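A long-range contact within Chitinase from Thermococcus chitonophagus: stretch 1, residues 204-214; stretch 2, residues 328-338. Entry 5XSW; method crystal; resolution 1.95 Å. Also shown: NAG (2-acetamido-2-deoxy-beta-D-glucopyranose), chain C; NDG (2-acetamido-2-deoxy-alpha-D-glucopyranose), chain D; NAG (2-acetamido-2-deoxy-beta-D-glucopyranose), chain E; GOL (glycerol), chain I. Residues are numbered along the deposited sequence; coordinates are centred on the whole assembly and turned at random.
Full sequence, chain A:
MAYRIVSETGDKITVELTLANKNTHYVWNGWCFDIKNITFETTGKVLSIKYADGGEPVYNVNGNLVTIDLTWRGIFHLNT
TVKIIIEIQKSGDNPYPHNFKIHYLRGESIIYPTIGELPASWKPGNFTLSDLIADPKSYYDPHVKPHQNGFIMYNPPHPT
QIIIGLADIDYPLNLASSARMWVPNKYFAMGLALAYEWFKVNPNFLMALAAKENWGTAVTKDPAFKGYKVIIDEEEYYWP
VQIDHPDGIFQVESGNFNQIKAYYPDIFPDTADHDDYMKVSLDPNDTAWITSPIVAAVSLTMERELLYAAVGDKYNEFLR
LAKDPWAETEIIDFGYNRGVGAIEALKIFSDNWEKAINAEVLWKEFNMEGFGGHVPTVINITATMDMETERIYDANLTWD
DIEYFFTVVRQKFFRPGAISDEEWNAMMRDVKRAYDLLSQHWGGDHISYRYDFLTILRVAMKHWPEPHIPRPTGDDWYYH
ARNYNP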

ATOM      1  N   ASN A 204      -7.606  11.736 -22.129  1.00 22.62           N
ATOM      2  CA  ASN A 204      -7.727  10.555 -22.983  1.00 19.82           C
ATOM      3  C   ASN A 204      -6.916   9.350 -22.394  1.00 19.65           C
ATOM      4  O   ASN A 204      -7.257   8.183 -22.590  1.00 21.74           O
ATOM      5  CB  ASN A 204      -7.185  10.857 -24.379  1.00 20.13           C
ATOM      6  CG  ASN A 204      -8.107  11.796 -25.169  1.00 25.84           C
ATOM      7  OD1 ASN A 204      -9.316  11.872 -24.915  1.00 22.70           O
ATOM      8  ND2 ASN A 204      -7.516  12.539 -26.111  1.00 26.23           N
ATOM      9  N   PHE A 205      -5.837   9.666 -21.704  1.00 20.78           N
ATOM     10  CA  PHE A 205      -5.009   8.586 -21.126  1.00 20.00           C
ATOM     11  C   PHE A 205      -5.838   7.917 -19.975  1.00 20.02           C
ATOM     12  O   PHE A 205      -5.892   6.701 -19.885  1.00 22.32           O
ATOM     13  CB  PHE A 205      -3.698   9.129 -20.580  1.00 21.01           C
ATOM     14  CG  PHE A 205      -2.876   8.053 -19.891  1.00 21.16           C
ATOM     15  CD1 PHE A 205      -2.131   7.181 -20.663  1.00 20.60           C
ATOM     16  CD2 PHE A 205      -2.939   7.878 -18.494  1.00 22.96           C
ATOM     17  CE1 PHE A 205      -1.397   6.123 -20.077  1.00 23.31           C
ATOM     18  CE2 PHE A 205      -2.218   6.811 -17.874  1.00 22.07           C
ATOM     19  CZ  PHE A 205      -1.446   5.947 -18.690  1.00 22.92           C
ATOM     20  N   LEU A 206      -6.441   8.719 -19.097  1.00 18.55           N
ATOM     21  CA  LEU A 206      -7.273   8.128 -17.986  1.00 19.84           C
ATOM     22  C   LEU A 206      -8.455   7.365 -18.554  1.00 24.70           C
ATOM     23  O   LEU A 206      -8.844   6.317 -18.031  1.00 21.09           O
ATOM     24  CB  LEU A 206      -7.795   9.211 -17.004  1.00 17.60           C
ATOM     25  CG  LEU A 206      -6.670   9.804 -16.131  1.00 20.92           C
ATOM     26  CD1 LEU A 206      -7.161  10.882 -15.172  1.00 21.00           C
ATOM     27  CD2 LEU A 206      -5.976   8.681 -15.258  1.00 23.81           C
ATOM     28  N   MET A 207      -8.985   7.834 -19.678  1.00 22.30           N
ATOM     29  CA  MET A 207     -10.113   7.159 -20.359  1.00 20.30           C
ATOM     30  C   MET A 207      -9.679   5.769 -20.866  1.00 21.96           C
ATOM     31  O   MET A 207     -10.376   4.735 -20.698  1.00 21.86           O
ATOM     32  CB  MET A 207     -10.626   8.008 -21.548  1.00 20.69           C
ATOM     33  CG  MET A 207     -11.434   9.239 -21.119  1.00 21.23           C
ATOM     34  SD  MET A 207     -13.179   8.850 -20.668  1.00 23.95           S
ATOM     35  CE  MET A 207     -13.884   8.283 -22.225  1.00 19.03           C
ATOM     36  N   ALA A 208      -8.516   5.764 -21.486  1.00 20.41           N
ATOM     37  CA  ALA A 208      -7.952   4.565 -22.050  1.00 21.16           C
ATOM     38  C   ALA A 208      -7.656   3.576 -20.917  1.00 21.88           C
ATOM     39  O   ALA A 208      -7.873   2.368 -21.064  1.00 20.58           O
ATOM     40  CB  ALA A 208      -6.620   4.887 -22.791  1.00 18.87           C
ATOM     41  N   LEU A 209      -7.145   4.120 -19.813  1.00 18.30           N
ATOM     42  CA  LEU A 209      -6.719   3.285 -18.704  1.00 20.24           C
ATOM     43  C   LEU A 209      -7.976   2.603 -18.111  1.00 21.84           C
ATOM     44  O   LEU A 209      -7.985   1.398 -17.887  1.00 20.48           O
ATOM     45  CB  LEU A 209      -6.008   4.116 -17.638  1.00 20.02           C
ATOM     46  CG  LEU A 209      -5.508   3.278 -16.405  1.00 19.36           C
ATOM     47  CD1 LEU A 209      -4.535   2.110 -16.796  1.00 21.11           C
ATOM     48  CD2 LEU A 209      -4.835   4.207 -15.401  1.00 18.81           C
ATOM     49  N   ALA A 210      -9.050   3.368 -17.888  1.00 19.65           N
ATOM     50  CA  ALA A 210     -10.260   2.763 -17.303  1.00 21.84           C
ATOM     51  C   ALA A 210     -10.856   1.715 -18.253  1.00 22.07           C
ATOM     52  O   ALA A 210     -11.471   0.726 -17.806  1.00 22.95           O
ATOM     53  CB  ALA A 210     -11.320   3.845 -16.972  1.00 18.75           C
ATOM     54  N   ALA A 211     -10.747   1.949 -19.570  1.00 19.92           N
ATOM     55  CA  ALA A 211     -11.346   1.027 -20.524  1.00 20.73           C
ATOM     56  C   ALA A 211     -10.634  -0.366 -20.432  1.00 22.95           C
ATOM     57  O   ALA A 211     -11.275  -1.444 -20.391  1.00 23.78           O
ATOM     58  CB  ALA A 211     -11.250   1.612 -21.948  1.00 20.81           C
ATOM     59  N   LYS A 212      -9.303  -0.322 -20.392  1.00 20.94           N
ATOM     60  CA  LYS A 212      -8.490  -1.549 -20.266  1.00 19.87           C
ATOM     61  C   LYS A 212      -8.763  -2.223 -18.921  1.00 20.51           C
ATOM     62  O   LYS A 212      -8.991  -3.458 -18.868  1.00 23.68           O
ATOM     63  CB  LYS A 212      -6.986  -1.217 -20.425  1.00 20.31           C
ATOM     64  CG  LYS A 212      -6.063  -2.415 -20.101  1.00 23.02           C
ATOM     65  CD  LYS A 212      -6.381  -3.605 -21.041  1.00 24.99           C
ATOM     66  CE  LYS A 212      -6.076  -4.927 -20.350  1.00 28.40           C
ATOM     67  NZ  LYS A 212      -6.457  -6.129 -21.113  1.00 23.28           N
ATOM     68  N   GLU A 213      -8.746  -1.449 -17.845  1.00 20.36           N
ATOM     69  CA  GLU A 213      -8.834  -2.031 -16.482  1.00 21.34           C
ATOM     70  C   GLU A 213     -10.174  -2.665 -16.184  1.00 24.68           C
ATOM     71  O   GLU A 213     -10.227  -3.708 -15.508  1.00 23.49           O
ATOM     72  CB  GLU A 213      -8.573  -0.970 -15.415  1.00 18.51           C
ATOM     73  CG  GLU A 213      -7.068  -0.549 -15.388  1.00 20.25           C
ATOM     74  CD  GLU A 213      -6.142  -1.629 -14.858  1.00 27.96           C
ATOM     75  OE1 GLU A 213      -4.914  -1.343 -14.861  1.00 24.01           O
ATOM     76  OE2 GLU A 213      -6.634  -2.703 -14.370  1.00 23.30           O
ATOM     77  N   ASN A 214     -11.270  -2.019 -16.617  1.00 19.86           N
ATOM     78  CA  ASN A 214     -12.603  -2.556 -16.269  1.00 17.59           C
ATOM     79  C   ASN A 214     -13.709  -2.011 -17.143  1.00 18.78           C
ATOM     80  O   ASN A 214     -14.826  -1.803 -16.669  1.00 22.36           O
ATOM     81  CB  ASN A 214     -12.873  -2.234 -14.771  1.00 18.41           C
ATOM     82  CG  ASN A 214     -14.093  -2.965 -14.163  1.00 17.73           C
ATOM     83  OD1 ASN A 214     -14.588  -3.966 -14.687  1.00 22.12           O
ATOM     84  ND2 ASN A 214     -14.584  -2.424 -13.021  1.00 20.92           N
ATOM     85  N   GLU A 328       7.780   7.523 -22.268  1.00 21.06           N
ATOM     86  CA  GLU A 328       7.393   7.881 -20.930  1.00 27.20           C
ATOM     87  C   GLU A 328       6.026   7.234 -20.556  1.00 26.67           C
ATOM     88  O   GLU A 328       5.836   6.651 -19.455  1.00 22.95           O
ATOM     89  CB  GLU A 328       7.309   9.397 -20.771  1.00 28.54           C
ATOM     90  CG  GLU A 328       6.782   9.784 -19.364  1.00 25.92           C
ATOM     91  CD  GLU A 328       6.750  11.283 -19.102  1.00 24.86           C
ATOM     92  OE1 GLU A 328       6.350  12.038 -20.032  1.00 26.25           O
ATOM     93  OE2 GLU A 328       7.060  11.689 -17.974  1.00 23.44           O
ATOM     94  N   THR A 329       5.085   7.372 -21.466  1.00 21.45           N
ATOM     95  CA  THR A 329       3.711   6.852 -21.262  1.00 24.30           C
ATOM     96  C   THR A 329       3.746   5.322 -21.099  1.00 27.65           C
ATOM     97  O   THR A 329       3.020   4.757 -20.281  1.00 23.00           O
ATOM     98  CB  THR A 329       2.767   7.279 -22.429  1.00 25.58           C
ATOM     99  OG1 THR A 329       2.682   8.727 -22.425  1.00 25.41           O
ATOM    100  CG2 THR A 329       1.357   6.689 -22.206  1.00 23.03           C
ATOM    101  N   GLU A 330       4.555   4.640 -21.896  1.00 23.59           N
ATOM    102  CA  GLU A 330       4.704   3.202 -21.752  1.00 21.60           C
ATOM    103  C   GLU A 330       5.255   2.792 -20.351  1.00 25.48           C
ATOM    104  O   GLU A 330       4.741   1.848 -19.735  1.00 24.29           O
ATOM    105  CB  GLU A 330       5.681   2.656 -22.843  1.00 22.57           C
ATOM    106  CG  GLU A 330       5.031   2.730 -24.239  1.00 24.05           C
ATOM    107  CD  GLU A 330       6.077   2.559 -25.330  1.00 36.06           C
ATOM    108  OE1 GLU A 330       6.981   1.733 -25.142  1.00 31.19           O
ATOM    109  OE2 GLU A 330       5.997   3.246 -26.344  1.00 29.83           O
ATOM    110  N   ILE A 331       6.281   3.490 -19.883  1.00 22.20           N
ATOM    111  CA  ILE A 331       6.913   3.234 -18.579  1.00 21.94           C
ATOM    112  C   ILE A 331       5.889   3.471 -17.463  1.00 23.06           C
ATOM    113  O   ILE A 331       5.697   2.646 -16.550  1.00 22.74           O
ATOM    114  CB  ILE A 331       8.105   4.132 -18.367  1.00 20.66           C
ATOM    115  CG1 ILE A 331       9.230   3.724 -19.339  1.00 27.36           C
ATOM    116  CG2 ILE A 331       8.631   4.031 -16.912  1.00 20.85           C
ATOM    117  CD1 ILE A 331      10.420   4.676 -19.362  1.00 24.98           C
ATOM    118  N   ILE A 332       5.226   4.605 -17.537  1.00 22.06           N
ATOM    119  CA  ILE A 332       4.252   4.943 -16.503  1.00 20.05           C
ATOM    120  C   ILE A 332       3.059   3.938 -16.520  1.00 20.55           C
ATOM    121  O   ILE A 332       2.631   3.498 -15.455  1.00 20.85           O
ATOM    122  CB  ILE A 332       3.711   6.401 -16.666  1.00 21.88           C
ATOM    123  CG1 ILE A 332       4.783   7.469 -16.385  1.00 20.03           C
ATOM    124  CG2 ILE A 332       2.512   6.687 -15.720  1.00 19.39           C
ATOM    125  CD1 ILE A 332       5.562   7.296 -15.075  1.00 23.71           C
ATOM    126  N   ASP A 333       2.526   3.601 -17.693  1.00 19.67           N
ATOM    127  CA  ASP A 333       1.451   2.614 -17.744  1.00 24.52           C
ATOM    128  C   ASP A 333       1.932   1.223 -17.265  1.00 26.57           C
ATOM    129  O   ASP A 333       1.227   0.512 -16.569  1.00 21.34           O
ATOM    130  CB  ASP A 333       0.908   2.449 -19.145  1.00 22.82           C
ATOM    131  CG  ASP A 333      -0.262   1.522 -19.174  1.00 26.45           C
ATOM    132  OD1 ASP A 333      -1.311   1.935 -18.649  1.00 24.61           O
ATOM    133  OD2 ASP A 333      -0.151   0.344 -19.618  1.00 24.10           O
ATOM    134  N   PHE A 334       3.116   0.815 -17.688  1.00 21.13           N
ATOM    135  CA  PHE A 334       3.647  -0.465 -17.194  1.00 21.14           C
ATOM    136  C   PHE A 334       3.742  -0.501 -15.652  1.00 18.39           C
ATOM    137  O   PHE A 334       3.367  -1.481 -15.022  1.00 21.63           O
ATOM    138  CB  PHE A 334       5.029  -0.747 -17.854  1.00 21.11           C
ATOM    139  CG  PHE A 334       5.696  -2.018 -17.360  1.00 21.70           C
ATOM    140  CD1 PHE A 334       5.222  -3.270 -17.767  1.00 24.13           C
ATOM    141  CD2 PHE A 334       6.746  -1.939 -16.490  1.00 21.75           C
ATOM    142  CE1 PHE A 334       5.848  -4.443 -17.316  1.00 25.89           C
ATOM    143  CE2 PHE A 334       7.406  -3.081 -16.055  1.00 23.04           C
ATOM    144  CZ  PHE A 334       6.952  -4.345 -16.457  1.00 22.85           C
ATOM    145  N   GLY A 335       4.238   0.576 -15.055  1.00 18.42           N
ATOM    146  CA  GLY A 335       4.401   0.720 -13.621  1.00 19.23           C
ATOM    147  C   GLY A 335       3.023   0.702 -12.926  1.00 23.87           C
ATOM    148  O   GLY A 335       2.873   0.321 -11.749  1.00 21.27           O
ATOM    149  N   TYR A 336       2.020   1.187 -13.631  1.00 21.01           N
ATOM    150  CA  TYR A 336       0.657   1.236 -13.039  1.00 20.92           C
ATOM    151  C   TYR A 336       0.138  -0.164 -12.901  1.00 23.16           C
ATOM    152  O   TYR A 336      -0.429  -0.539 -11.854  1.00 22.52           O
ATOM    153  CB  TYR A 336      -0.303   2.032 -13.909  1.00 18.76           C
ATOM    154  CG  TYR A 336      -1.694   2.154 -13.252  1.00 19.32           C
ATOM    155  CD1 TYR A 336      -1.965   3.176 -12.364  1.00 19.32           C
ATOM    156  CD2 TYR A 336      -2.697   1.257 -13.575  1.00 22.29           C
ATOM    157  CE1 TYR A 336      -3.238   3.328 -11.781  1.00 22.15           C
ATOM    158  CE2 TYR A 336      -3.974   1.362 -13.000  1.00 22.99           C
ATOM    159  CZ  TYR A 336      -4.223   2.386 -12.100  1.00 24.82           C
ATOM    160  OH  TYR A 336      -5.477   2.499 -11.543  1.00 27.26           O
ATOM    161  N   ASN A 337       0.355  -0.948 -13.942  1.00 20.03           N
ATOM    162  CA  ASN A 337      -0.136  -2.343 -13.936  1.00 21.24           C
ATOM    163  C   ASN A 337       0.793  -3.324 -13.160  1.00 26.77           C
ATOM    164  O   ASN A 337       0.307  -4.175 -12.410  1.00 24.74           O
ATOM    165  CB  ASN A 337      -0.293  -2.823 -15.363  1.00 20.99           C
ATOM    166  CG  ASN A 337      -0.757  -4.293 -15.462  1.00 28.69           C
ATOM    167  OD1 ASN A 337      -0.087  -5.098 -16.084  1.00 25.80           O
ATOM    168  ND2 ASN A 337      -1.914  -4.630 -14.831  1.00 22.30           N
ATOM    169  N   ARG A 338       2.108  -3.179 -13.288  1.00 20.68           N
ATOM    170  CA  ARG A 338       3.033  -4.168 -12.683  1.00 23.41           C
ATOM    171  C   ARG A 338       3.781  -3.636 -11.464  1.00 21.47           C
ATOM    172  O   ARG A 338       4.469  -4.385 -10.800  1.00 24.24           O
ATOM    173  CB  ARG A 338       4.028  -4.650 -13.737  1.00 21.42           C
ATOM    174  CG  ARG A 338       3.434  -5.439 -14.901  1.00 24.35           C
ATOM    175  CD  ARG A 338       2.636  -6.715 -14.574  1.00 29.78           C
ATOM    176  NE  ARG A 338       3.268  -7.584 -13.586  1.00 33.41           N
ATOM    177  CZ  ARG A 338       4.227  -8.472 -13.826  1.00 44.43           C
ATOM    178  NH1 ARG A 338       4.707  -8.634 -15.052  1.00 42.47           N
ATOM    179  NH2 ARG A 338       4.680  -9.231 -12.823  1.00 32.40           N
TER
HETATM  180  C1  NAG C   2      -8.467  -6.564 -16.182  1.00 24.68           C
HETATM  181  C2  NAG C   2      -8.676  -6.595 -14.716  1.00 23.24           C
HETATM  182  C3  NAG C   2      -7.672  -5.709 -13.996  1.00 25.02           C
HETATM  183  C4  NAG C   2      -6.255  -6.003 -14.390  1.00 24.99           C
HETATM  184  C5  NAG C   2      -6.143  -5.904 -15.856  1.00 22.54           C
HETATM  185  C6  NAG C   2      -4.739  -6.277 -16.251  1.00 25.90           C
HETATM  186  C7  NAG C   2     -10.947  -6.903 -13.637  1.00 30.55           C
HETATM  187  C8  NAG C   2     -12.362  -6.333 -13.351  1.00 26.08           C
HETATM  188  N2  NAG C   2     -10.055  -6.149 -14.424  1.00 22.52           N
HETATM  189  O3  NAG C   2      -7.781  -5.817 -12.561  1.00 24.07           O
HETATM  190  O4  NAG C   2      -5.365  -4.981 -13.894  1.00 24.83           O
HETATM  191  O5  NAG C   2      -7.061  -6.841 -16.523  1.00 22.93           O
HETATM  192  O6  NAG C   2      -4.806  -6.262 -17.672  1.00 31.11           O
HETATM  193  O7  NAG C   2     -10.544  -7.982 -13.189  1.00 29.95           O
HETATM  194  C1  NDG D   1     -10.461  -9.198 -20.398  1.00 31.31           C
HETATM  195  C2  NDG D   1      -8.987  -8.821 -20.300  1.00 31.54           C
HETATM  196  C3  NDG D   1      -8.570  -8.487 -18.906  1.00 26.99           C
HETATM  197  C4  NDG D   1      -9.477  -7.501 -18.192  1.00 25.19           C
HETATM  198  C5  NDG D   1     -10.936  -7.963 -18.285  1.00 26.23           C
HETATM  199  C6  NDG D   1     -11.907  -6.872 -17.856  1.00 27.03           C
HETATM  200  C7  NDG D   1      -7.424  -9.828 -21.972  1.00 32.71           C
HETATM  201  C8  NDG D   1      -6.532 -11.020 -22.474  1.00 28.05           C
HETATM  202  O5  NDG D   1     -11.316  -8.228 -19.655  1.00 28.90           O
HETATM  203  O3  NDG D   1      -7.234  -7.932 -18.993  1.00 27.01           O
HETATM  204  O4  NDG D   1      -9.247  -7.580 -16.785  1.00 26.22           O
HETATM  205  O6  NDG D   1     -13.244  -7.388 -17.806  1.00 27.95           O
HETATM  206  O7  NDG D   1      -7.439  -8.750 -22.536  1.00 27.68           O
HETATM  207  N2  NDG D   1      -8.213  -9.956 -20.787  1.00 28.01           N
HETATM  208  O1  NDG D   1     -10.678 -10.398 -19.787  1.00 37.53           O
HETATM  209  C1  NAG E   2       5.004 -14.184 -12.248  1.00 22.84           C
HETATM  210  C2  NAG E   2       5.421 -12.768 -11.905  1.00 23.32           C
HETATM  211  C3  NAG E   2       4.659 -12.287 -10.710  1.00 23.43           C
HETATM  212  C4  NAG E   2       3.189 -12.416 -10.869  1.00 22.86           C
HETATM  213  C5  NAG E   2       2.835 -13.825 -11.171  1.00 21.54           C
HETATM  214  C6  NAG E   2       1.303 -13.915 -11.428  1.00 23.69           C
HETATM  215  C7  NAG E   2       7.756 -11.929 -12.198  1.00 33.31           C
HETATM  216  C8  NAG E   2       9.250 -11.996 -11.821  1.00 26.28           C
HETATM  217  N2  NAG E   2       6.834 -12.823 -11.583  1.00 23.60           N
HETATM  218  O3  NAG E   2       5.003 -10.931 -10.397  1.00 22.87           O
HETATM  219  O4  NAG E   2       2.532 -12.115  -9.582  1.00 26.09           O
HETATM  220  O5  NAG E   2       3.532 -14.261 -12.388  1.00 23.79           O
HETATM  221  O6  NAG E   2       1.084 -15.261 -11.775  1.00 29.68           O
HETATM  222  O7  NAG E   2       7.328 -11.068 -12.949  1.00 29.15           O
HETATM  223  C1  GOL I 905      -2.355  -3.664 -10.702  0.90 40.66           C
HETATM  224  O1  GOL I 905      -1.888  -2.701  -9.791  0.90 45.67           O
HETATM  225  C2  GOL I 905      -3.772  -3.242 -10.962  0.90 42.11           C
HETATM  226  O2  GOL I 905      -4.445  -2.984  -9.728  0.90 37.69           O
HETATM  227  C3  GOL I 905      -3.847  -2.166 -12.034  0.90 28.70           C
HETATM  228  O3  GOL I 905      -3.384  -2.617 -13.308  0.90 23.54           O

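Residues 204-214 and 328-338 are helical stretches of one chain that lie side by side although well over a hundred residues separate them in sequence. Their N-to-C directions differ by 37°, and the axes approach no closer than 12.5 Å. The register advances one helical turn at a time on both helices: F205 CA lies 8.9 Å from T329 CA, L209 CA 8.3 Å from D333 CA, and E213 CA 9.1 Å from N337 CA. Within each helix, i to i+4 hydrogen bonds such as L209 N to F205 O (2.9 Å) and D333 N to T329 O (2.9 Å) occupy the backbone. No hydrogen bond crosses directly between the stretches, so the 304 Å² they bury, both sides summed, rests on side-chain packing.

F205 has the largest covered area, 67 Å². Its CA-to-CB bond points toward the other helix, and with chi1 in t the ring reaches across to T329, where F205 CE1 comes within 3.5 Å of T329 CG2. This is a contact between an aromatic carbon and a methyl group; T329 OG1 forms its hydrogen bond elsewhere in the structure. The same ring extends to the next turn, with F205 CZ 4.0 Å from D333 OD1.

Y336 follows with 57 Å² and L209 with 52 Å², and these two pack against each other. L209 CD2 sits over one face of the tyrosine ring, 3.8 Å from the centroid of the Y336 ring and 13° off its normal, a CH-pi arrangement that sets the methyl group almost squarely above the pi cloud. L209 CD1 adds an apolar contact with Y336 CD2 at 3.8 Å and also lies 3.7 Å from D333 OD1. L209 thus touches both D333 and Y336, three residues apart on the other helix.

Toward the C-terminal end of the contact, E213 brings a carboxylate against Y336 and N337. E213 OE1 approaches Y336 CE2 to 3.4 Å near the plane of the ring, where the slightly positive ring hydrogens make a carboxylate oxygen a favourable neighbour. E213 OE1 and N337 ND2 are 4.5 Å apart, too far for a direct hydrogen bond, but glycerol spans the gap: its O3 donates to E213 OE1 at 2.5 Å and accepts from N337 ND2 at 2.9 Å. The other carboxylate oxygen, E213 OE2, accepts a hydrogen bond from O4 of the chain C NAG at 2.7 Å, as might be expected for a chitinase binding its sugar.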